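Long-range contacts in CG8862 (Drosophila melanogaster, PDB 3ISM), which probably cuts DNA and RNA internally as a magnesium-dependent mitochondrial nuclease of the DNA/RNA non-specific endonuclease family: residues N153-T158 with V195-D200; L203-Y208 with K246-I251. One frame throughout, in Å; residues are numbered along the deposited sequence. Where two conformers were deposited one is given.

Contact 1 of 2, residues N153-T158 with V195-D200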
ATOM      1  N   ASN B 153      20.541  -7.853 -25.261  1.00 24.29           N
ATOM      2  CA  ASN B 153      20.396  -7.402 -23.896  1.00 24.26           C
ATOM      3  C   ASN B 153      18.920  -7.237 -23.590  1.00 24.48           C
ATOM      4  O   ASN B 153      18.188  -6.592 -24.349  1.00 24.52           O
ATOM      5  CB  ASN B 153      21.148  -6.083 -23.681  1.00 24.05           C
ATOM      6  CG  ASN B 153      22.658  -6.231 -23.870  1.00 24.14           C
ATOM      7  OD1 ASN B 153      23.367  -6.603 -22.936  1.00 23.28           O
ATOM      8  ND2 ASN B 153      23.150  -5.952 -25.087  1.00 22.71           N
ATOM      9  N   VAL B 154      18.479  -7.854 -22.503  1.00 24.45           N
ATOM     10  CA  VAL B 154      17.077  -7.798 -22.091  1.00 24.67           C
ATOM     11  C   VAL B 154      16.990  -7.230 -20.679  1.00 24.77           C
ATOM     12  O   VAL B 154      17.572  -7.795 -19.752  1.00 24.96           O
ATOM     13  CB  VAL B 154      16.425  -9.208 -22.139  1.00 24.80           C
ATOM     14  CG1 VAL B 154      15.036  -9.193 -21.513  1.00 24.58           C
ATOM     15  CG2 VAL B 154      16.372  -9.730 -23.580  1.00 23.14           C
ATOM     16  N   TYR B 155      16.293  -6.107 -20.518  1.00 24.40           N
ATOM     17  CA  TYR B 155      16.148  -5.494 -19.198  1.00 25.26           C
ATOM     18  C   TYR B 155      14.735  -5.727 -18.705  1.00 26.01           C
ATOM     19  O   TYR B 155      13.773  -5.563 -19.461  1.00 26.20           O
ATOM     20  CB  TYR B 155      16.465  -3.992 -19.235  1.00 25.33           C
ATOM     21  CG  TYR B 155      17.885  -3.661 -19.632  1.00 25.52           C
ATOM     22  CD1 TYR B 155      18.837  -3.320 -18.676  1.00 25.32           C
ATOM     23  CD2 TYR B 155      18.272  -3.684 -20.967  1.00 24.11           C
ATOM     24  CE1 TYR B 155      20.148  -3.012 -19.042  1.00 25.68           C
ATOM     25  CE2 TYR B 155      19.575  -3.382 -21.340  1.00 26.22           C
ATOM     26  CZ  TYR B 155      20.501  -3.048 -20.377  1.00 25.63           C
ATOM     27  OH  TYR B 155      21.782  -2.748 -20.772  1.00 28.34           O
ATOM     28  N   VAL B 156      14.605  -6.130 -17.452  1.00 26.72           N
ATOM     29  CA  VAL B 156      13.298  -6.514 -16.933  1.00 27.81           C
ATOM     30  C   VAL B 156      13.072  -6.096 -15.477  1.00 28.47           C
ATOM     31  O   VAL B 156      13.928  -6.295 -14.608  1.00 28.98           O
ATOM     32  CB  VAL B 156      12.987  -8.047 -17.179  1.00 27.85           C
ATOM     33  CG1 VAL B 156      14.136  -8.924 -16.684  1.00 27.95           C
ATOM     34  CG2 VAL B 156      11.650  -8.461 -16.549  1.00 24.92           C
ATOM     35  N   CYS B 157      11.917  -5.481 -15.257  1.00 28.92           N
ATOM     36  CA  CYS B 157      11.427  -5.134 -13.942  1.00 28.94           C
ATOM     37  C   CYS B 157      10.210  -5.986 -13.609  1.00 28.85           C
ATOM     38  O   CYS B 157       9.254  -6.064 -14.390  1.00 28.72           O
ATOM     39  CB  CYS B 157      11.034  -3.658 -13.892  1.00 29.11           C
ATOM     40  SG  CYS B 157      10.550  -3.101 -12.231  1.00 30.74           S
ATOM     41  N   THR B 158      10.264  -6.625 -12.445  1.00 28.88           N
ATOM     42  CA  THR B 158       9.253  -7.571 -11.989  1.00 29.26           C
ATOM     43  C   THR B 158       8.769  -7.085 -10.630  1.00 29.37           C
ATOM     44  O   THR B 158       9.585  -6.657  -9.822  1.00 29.74           O
ATOM     45  CB  THR B 158       9.883  -8.985 -11.815  1.00 29.29           C
ATOM     46  OG1 THR B 158      10.442  -9.432 -13.064  1.00 29.62           O
ATOM     47  CG2 THR B 158       8.846  -9.988 -11.324  1.00 29.09           C
ATOM     48  N   VAL B 195      12.388  -4.427 -21.686  1.00 29.16           N
ATOM     49  CA  VAL B 195      12.900  -3.747 -22.868  1.00 29.04           C
ATOM     50  C   VAL B 195      14.045  -4.554 -23.454  1.00 29.85           C
ATOM     51  O   VAL B 195      15.013  -4.855 -22.759  1.00 29.55           O
ATOM     52  CB  VAL B 195      13.365  -2.286 -22.547  1.00 29.32           C
ATOM     53  CG1 VAL B 195      14.281  -1.715 -23.645  1.00 27.57           C
ATOM     54  CG2 VAL B 195      12.171  -1.376 -22.327  1.00 26.91           C
ATOM     55  N   GLY B 196      13.921  -4.916 -24.731  1.00 30.42           N
ATOM     56  CA  GLY B 196      14.999  -5.572 -25.462  1.00 31.23           C
ATOM     57  C   GLY B 196      15.680  -4.598 -26.400  1.00 32.30           C
ATOM     58  O   GLY B 196      15.024  -3.757 -27.018  1.00 32.06           O
ATOM     59  N   GLU B 197      17.002  -4.710 -26.491  1.00 33.37           N
ATOM     60  CA  GLU B 197      17.806  -3.921 -27.420  1.00 34.97           C
ATOM     61  C   GLU B 197      18.198  -4.804 -28.590  1.00 35.64           C
ATOM     62  O   GLU B 197      18.887  -5.802 -28.393  1.00 35.68           O
ATOM     63  CB  GLU B 197      19.086  -3.428 -26.742  1.00 34.67           C
ATOM     64  CG  GLU B 197      18.878  -2.568 -25.505  1.00 35.55           C
ATOM     65  CD  GLU B 197      20.191  -2.189 -24.838  1.00 36.13           C
ATOM     66  OE1 GLU B 197      21.253  -2.689 -25.265  1.00 38.54           O
ATOM     67  OE2 GLU B 197      20.165  -1.399 -23.877  1.00 38.64           O
ATOM     68  N   SER B 198      17.765  -4.450 -29.798  1.00 36.59           N
ATOM     69  CA  SER B 198      18.113  -5.223 -30.993  0.50 37.54           C
ATOM     70  C   SER B 198      19.531  -4.902 -31.444  1.00 38.05           C
ATOM     71  O   SER B 198      20.215  -4.089 -30.810  1.00 38.46           O
ATOM     72  CB  SER B 198      17.117  -4.960 -32.122  0.50 37.38           C
ATOM     73  OG  SER B 198      15.835  -5.455 -31.781  0.50 37.55           O
ATOM     74  N   ALA B 199      19.961  -5.540 -32.534  1.00 39.08           N
ATOM     75  CA  ALA B 199      21.298  -5.368 -33.100  1.00 40.04           C
ATOM     76  C   ALA B 199      21.517  -3.927 -33.542  1.00 40.79           C
ATOM     77  O   ALA B 199      22.497  -3.289 -33.136  1.00 41.26           O
ATOM     78  CB  ALA B 199      21.506  -6.320 -34.258  1.00 40.04           C
ATOM     79  N   ASP B 200      20.593  -3.414 -34.358  1.00 41.31           N
ATOM     80  CA  ASP B 200      20.521  -1.976 -34.627  1.00 41.56           C
ATOM     81  C   ASP B 200      20.128  -1.306 -33.326  1.00 41.61           C
ATOM     82  O   ASP B 200      19.926  -1.984 -32.319  1.00 41.81           O
ATOM     83  CB  ASP B 200      19.512  -1.665 -35.737  1.00 41.74           C
ATOM     84  CG  ASP B 200      18.265  -2.537 -35.666  1.00 41.89           C
ATOM     85  OD1 ASP B 200      17.727  -2.733 -34.555  1.00 40.02           O
ATOM     86  OD2 ASP B 200      17.825  -3.024 -36.731  1.00 41.54           O
TER

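Contact 2 of 2, residues L203-Y208 with K246-I251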
ATOM      1  N   LEU B 203      14.752  -0.176 -29.779  1.00 35.37           N
ATOM      2  CA  LEU B 203      14.313  -0.622 -28.479  1.00 33.73           C
ATOM      3  C   LEU B 203      12.888  -1.170 -28.587  1.00 32.81           C
ATOM      4  O   LEU B 203      12.034  -0.575 -29.240  1.00 32.36           O
ATOM      5  CB  LEU B 203      14.411   0.527 -27.477  1.00 33.61           C
ATOM      6  CG  LEU B 203      15.797   1.180 -27.317  1.00 34.06           C
ATOM      7  CD1 LEU B 203      15.755   2.344 -26.335  1.00 33.06           C
ATOM      8  CD2 LEU B 203      16.853   0.174 -26.887  1.00 33.06           C
ATOM      9  N   HIS B 204      12.649  -2.320 -27.960  1.00 31.53           N
ATOM     10  CA  HIS B 204      11.345  -2.973 -28.008  1.00 30.46           C
ATOM     11  C   HIS B 204      10.869  -3.268 -26.605  1.00 30.03           C
ATOM     12  O   HIS B 204      11.578  -3.909 -25.835  1.00 30.11           O
ATOM     13  CB  HIS B 204      11.418  -4.285 -28.787  1.00 30.24           C
ATOM     14  CG  HIS B 204      12.007  -4.142 -30.152  1.00 29.60           C
ATOM     15  ND1 HIS B 204      11.239  -4.105 -31.294  1.00 28.46           N
ATOM     16  CD2 HIS B 204      13.292  -3.999 -30.555  1.00 28.81           C
ATOM     17  CE1 HIS B 204      12.027  -3.967 -32.346  1.00 28.69           C
ATOM     18  NE2 HIS B 204      13.278  -3.907 -31.925  1.00 28.87           N
ATOM     19  N   MET B 205       9.662  -2.829 -26.285  1.00 29.39           N
ATOM     20  CA  MET B 205       9.097  -3.058 -24.946  1.00 29.63           C
ATOM     21  C   MET B 205       7.971  -4.091 -24.928  1.00 28.60           C
ATOM     22  O   MET B 205       7.146  -4.134 -25.836  1.00 28.46           O
ATOM     23  CB  MET B 205       8.606  -1.746 -24.347  1.00 28.82           C
ATOM     24  CG  MET B 205       7.999  -1.887 -22.971  1.00 30.95           C
ATOM     25  SD  MET B 205       7.549  -0.308 -22.282  1.00 32.06           S
ATOM     26  CE  MET B 205       9.138   0.319 -21.755  1.00 30.73           C
ATOM     27  N   GLU B 206       7.955  -4.919 -23.892  1.00 28.05           N
ATOM     28  CA  GLU B 206       6.831  -5.811 -23.606  1.00 28.58           C
ATOM     29  C   GLU B 206       6.416  -5.602 -22.157  1.00 28.28           C
ATOM     30  O   GLU B 206       7.249  -5.329 -21.303  1.00 27.63           O
ATOM     31  CB  GLU B 206       7.223  -7.294 -23.810  1.00 28.21           C
ATOM     32  CG  GLU B 206       7.628  -7.660 -25.224  1.00 29.52           C
ATOM     33  CD  GLU B 206       7.846  -9.157 -25.431  1.00 29.79           C
ATOM     34  OE1 GLU B 206       7.668  -9.960 -24.485  1.00 32.09           O
ATOM     35  OE2 GLU B 206       8.212  -9.532 -26.555  1.00 30.10           O
ATOM     36  N   SER B 207       5.123  -5.718 -21.874  1.00 28.99           N
ATOM     37  CA  SER B 207       4.671  -5.675 -20.485  1.00 29.25           C
ATOM     38  C   SER B 207       3.457  -6.556 -20.263  1.00 28.78           C
ATOM     39  O   SER B 207       2.529  -6.571 -21.080  1.00 28.59           O
ATOM     40  CB  SER B 207       4.400  -4.237 -20.017  1.00 29.37           C
ATOM     41  OG  SER B 207       3.521  -3.573 -20.888  1.00 31.35           O
ATOM     42  N   TYR B 208       3.481  -7.272 -19.141  1.00 28.93           N
ATOM     43  CA  TYR B 208       2.494  -8.289 -18.810  1.00 28.74           C
ATOM     44  C   TYR B 208       2.007  -8.053 -17.391  1.00 29.13           C
ATOM     45  O   TYR B 208       2.778  -7.620 -16.541  1.00 29.04           O
ATOM     46  CB  TYR B 208       3.122  -9.686 -18.867  1.00 28.44           C
ATOM     47  CG  TYR B 208       3.705 -10.059 -20.206  1.00 28.51           C
ATOM     48  CD1 TYR B 208       2.995 -10.862 -21.093  1.00 27.92           C
ATOM     49  CD2 TYR B 208       4.977  -9.614 -20.585  1.00 28.29           C
ATOM     50  CE1 TYR B 208       3.527 -11.204 -22.323  1.00 28.89           C
ATOM     51  CE2 TYR B 208       5.513  -9.947 -21.808  1.00 27.57           C
ATOM     52  CZ  TYR B 208       4.789 -10.745 -22.669  1.00 28.32           C
ATOM     53  OH  TYR B 208       5.312 -11.058 -23.887  1.00 27.60           O
ATOM     54  N   LYS B 246       8.039   7.523 -27.192  1.00 39.22           N
ATOM     55  CA  LYS B 246       7.955   7.867 -28.604  1.00 39.42           C
ATOM     56  C   LYS B 246       9.177   7.386 -29.375  1.00 39.15           C
ATOM     57  O   LYS B 246       9.192   7.427 -30.605  1.00 39.05           O
ATOM     58  CB  LYS B 246       7.777   9.378 -28.783  1.00 39.83           C
ATOM     59  CG  LYS B 246       6.436   9.898 -28.282  1.00 41.36           C
ATOM     60  CD  LYS B 246       6.174  11.312 -28.794  1.00 43.82           C
ATOM     61  CE  LYS B 246       4.760  11.775 -28.459  1.00 44.52           C
ATOM     62  NZ  LYS B 246       4.546  11.852 -26.985  1.00 45.09           N
ATOM     63  N   GLN B 247      10.202   6.931 -28.655  1.00 38.93           N
ATOM     64  CA  GLN B 247      11.405   6.401 -29.308  1.00 38.72           C
ATOM     65  C   GLN B 247      11.530   4.875 -29.232  1.00 37.64           C
ATOM     66  O   GLN B 247      12.538   4.311 -29.656  1.00 37.62           O
ATOM     67  CB  GLN B 247      12.669   7.082 -28.772  1.00 39.06           C
ATOM     68  CG  GLN B 247      13.085   8.292 -29.587  1.00 41.13           C
ATOM     69  CD  GLN B 247      14.132   9.139 -28.886  1.00 43.16           C
ATOM     70  OE1 GLN B 247      14.107   9.295 -27.659  1.00 43.36           O
ATOM     71  NE2 GLN B 247      15.060   9.695 -29.664  1.00 42.87           N
ATOM     72  N   LEU B 248      10.512   4.214 -28.688  1.00 36.13           N
ATOM     73  CA  LEU B 248      10.439   2.765 -28.763  1.00 34.64           C
ATOM     74  C   LEU B 248      10.087   2.396 -30.203  1.00 34.30           C
ATOM     75  O   LEU B 248       9.515   3.207 -30.938  1.00 34.54           O
ATOM     76  CB  LEU B 248       9.392   2.214 -27.796  1.00 33.90           C
ATOM     77  CG  LEU B 248       9.766   2.236 -26.315  1.00 33.32           C
ATOM     78  CD1 LEU B 248       8.587   1.857 -25.426  1.00 29.91           C
ATOM     79  CD2 LEU B 248      10.979   1.341 -26.042  1.00 30.58           C
ATOM     80  N   THR B 249      10.446   1.191 -30.618  1.00 33.26           N
ATOM     81  CA  THR B 249      10.100   0.748 -31.963  1.00 32.88           C
ATOM     82  C   THR B 249       8.791  -0.030 -31.912  1.00 32.20           C
ATOM     83  O   THR B 249       7.896   0.197 -32.729  1.00 31.88           O
ATOM     84  CB  THR B 249      11.240  -0.061 -32.607  1.00 32.75           C
ATOM     85  OG1 THR B 249      12.375   0.795 -32.782  1.00 32.86           O
ATOM     86  CG2 THR B 249      10.826  -0.615 -33.963  1.00 32.79           C
ATOM     87  N   THR B 250       8.680  -0.933 -30.940  1.00 31.51           N
ATOM     88  CA  THR B 250       7.436  -1.659 -30.713  1.00 30.96           C
ATOM     89  C   THR B 250       7.114  -1.738 -29.236  1.00 31.06           C
ATOM     90  O   THR B 250       8.007  -1.694 -28.384  1.00 31.14           O
ATOM     91  CB  THR B 250       7.462  -3.114 -31.255  1.00 30.66           C
ATOM     92  OG1 THR B 250       8.469  -3.855 -30.565  1.00 29.16           O
ATOM     93  CG2 THR B 250       7.728  -3.160 -32.772  1.00 30.63           C
ATOM     94  N   ILE B 251       5.821  -1.859 -28.950  1.00 31.11           N
ATOM     95  CA  ILE B 251       5.324  -2.106 -27.609  1.00 31.69           C
ATOM     96  C   ILE B 251       4.353  -3.258 -27.731  1.00 31.46           C
ATOM     97  O   ILE B 251       3.376  -3.174 -28.485  1.00 31.56           O
ATOM     98  CB  ILE B 251       4.577  -0.885 -27.052  1.00 31.80           C
ATOM     99  CG1 ILE B 251       5.493   0.349 -27.041  1.00 32.19           C
ATOM    100  CG2 ILE B 251       3.992  -1.210 -25.691  1.00 31.29           C
ATOM    101  CD1 ILE B 251       4.828   1.628 -26.528  1.00 32.68           C
TER
HETATM  102  O   HOH W   1       7.670  -5.262 -28.344  1.00 35.44           O

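Contact 1 of 2, residues N153-T158 with V195-D200
Two neighbouring strands of the mixed sheet of this DNA/RNA non-specific endonuclease, of the His-Me finger clan, meet here, 153-161 and 189-197, running antiparallel with their short segments 4.8 Å apart at closest approach. At N153 the carbonyl oxygen takes the amide hydrogen of E197 almost along its C=O axis, with N153 O 3.1 Å from E197 N. The asparagine side chain crosses the glutamate obliquely, CB lying 3.7 Å from E197 OE1 and the amide plane turned 55° from the carboxylate. Its OD1 is hydrogen-bonded to H56 NE2 of strand 49-57, so the short polar side chain links this strand to the next one. V154 faces the other side of the sheet, where its branched methyls, well suited to a buried strand, pack on V144 of helix 136-146, the helix that carries the Mg2+ ligand E141. G196 is its partner in a non-hydrogen-bonded pair, V154 CA and G196 CA being 4.5 Å apart, and puts no side chain on V154's face of the sheet. Y155 makes the hydrogen-bonded pair with V195. Its N-H points straight at V195 O, at 178°, and its own carbonyl receives V195 N in the carbonyl plane, each bond being 2.9 Å from N to O. CG of the tyrosine stands beside the backbone N (chi1 -62°), which lays the ring back toward N153, with V195 O in plane at its edge. H56 stacks on this ring and Y25 meets it edge-to-face. The extended E197 chain reaches the ring's far end, where its carboxylate is also held by a salt bridge to K24 NZ and a hydrogen bond with Y25 OH, both at OE2; that same oxygen approaches the ring obliquely, 3.3 Å from Y155 CE2.

Contact 2 of 2, residues L203-Y208 with K246-I251
T250 holds OG1 between its backbone N and carbonyl carbon (chi1 63°), while H204 sets CG beside its own backbone N (chi1 -53°); together these torsions bring the hydroxyl into the imidazole plane, 2.9 Å from H204 ND1 to T250 OG1. A water carries the hydroxyl's contacts on to the strand, lying 2.7 Å from T250 OG1 and donating to M205 O. T249 runs alongside the H204 ring with CB over one face and CG2 3.9 Å from H204 CE1, a place that suits a small branched residue. An alanine in place of this histidine would remove the ring, and the T250 hydroxyl and T249 would probably be held less firmly against strand 203-211. The two segments join the outer strands of a beta-alpha-beta unit, in which helix 228-235 lies between strands 203-211 and 250-251, and they meet in parallel. T249 N donates to L203 O at 2.7 Å, nearly along the C=O axis; two residues further along strand 203-211, M205 N donates to T250 O at 2.9 Å. Away from the histidine, L248 divides its two methyls between residues of strand 203-211: CD2 lies 3.8 Å from L203 CB, and CD1 lies at the same distance from M205 CB. M205 runs extended to SD, its CG anti to the backbone N, and bends at chi3, so that CE as well as SD lies near L248 CD1, and its flexible chain further touches P228 of the helix.

Along the chain from the N terminus, the first of these strands is 153-161; contact 1 closes when strand 189-197 returns antiparallel beside it, bounding a loop that includes the three-stranded sheet of 165-166, 172-179 and 184-185. A short turn then leads into strand 203-211, where contact 2 opens, and its loop, containing helix 228-235, closes at 246-251 near the C terminus. The two loops follow in series, neither nesting nor crossing. Strands 189-197 and 203-211 are neighbours, so the contacts, with centres 9 Å apart, touch directly: a probable hydrogen bond runs from G196 N to H204 O, and V195 packs on M205. Together they tie four consecutive strands of the mixed sheet.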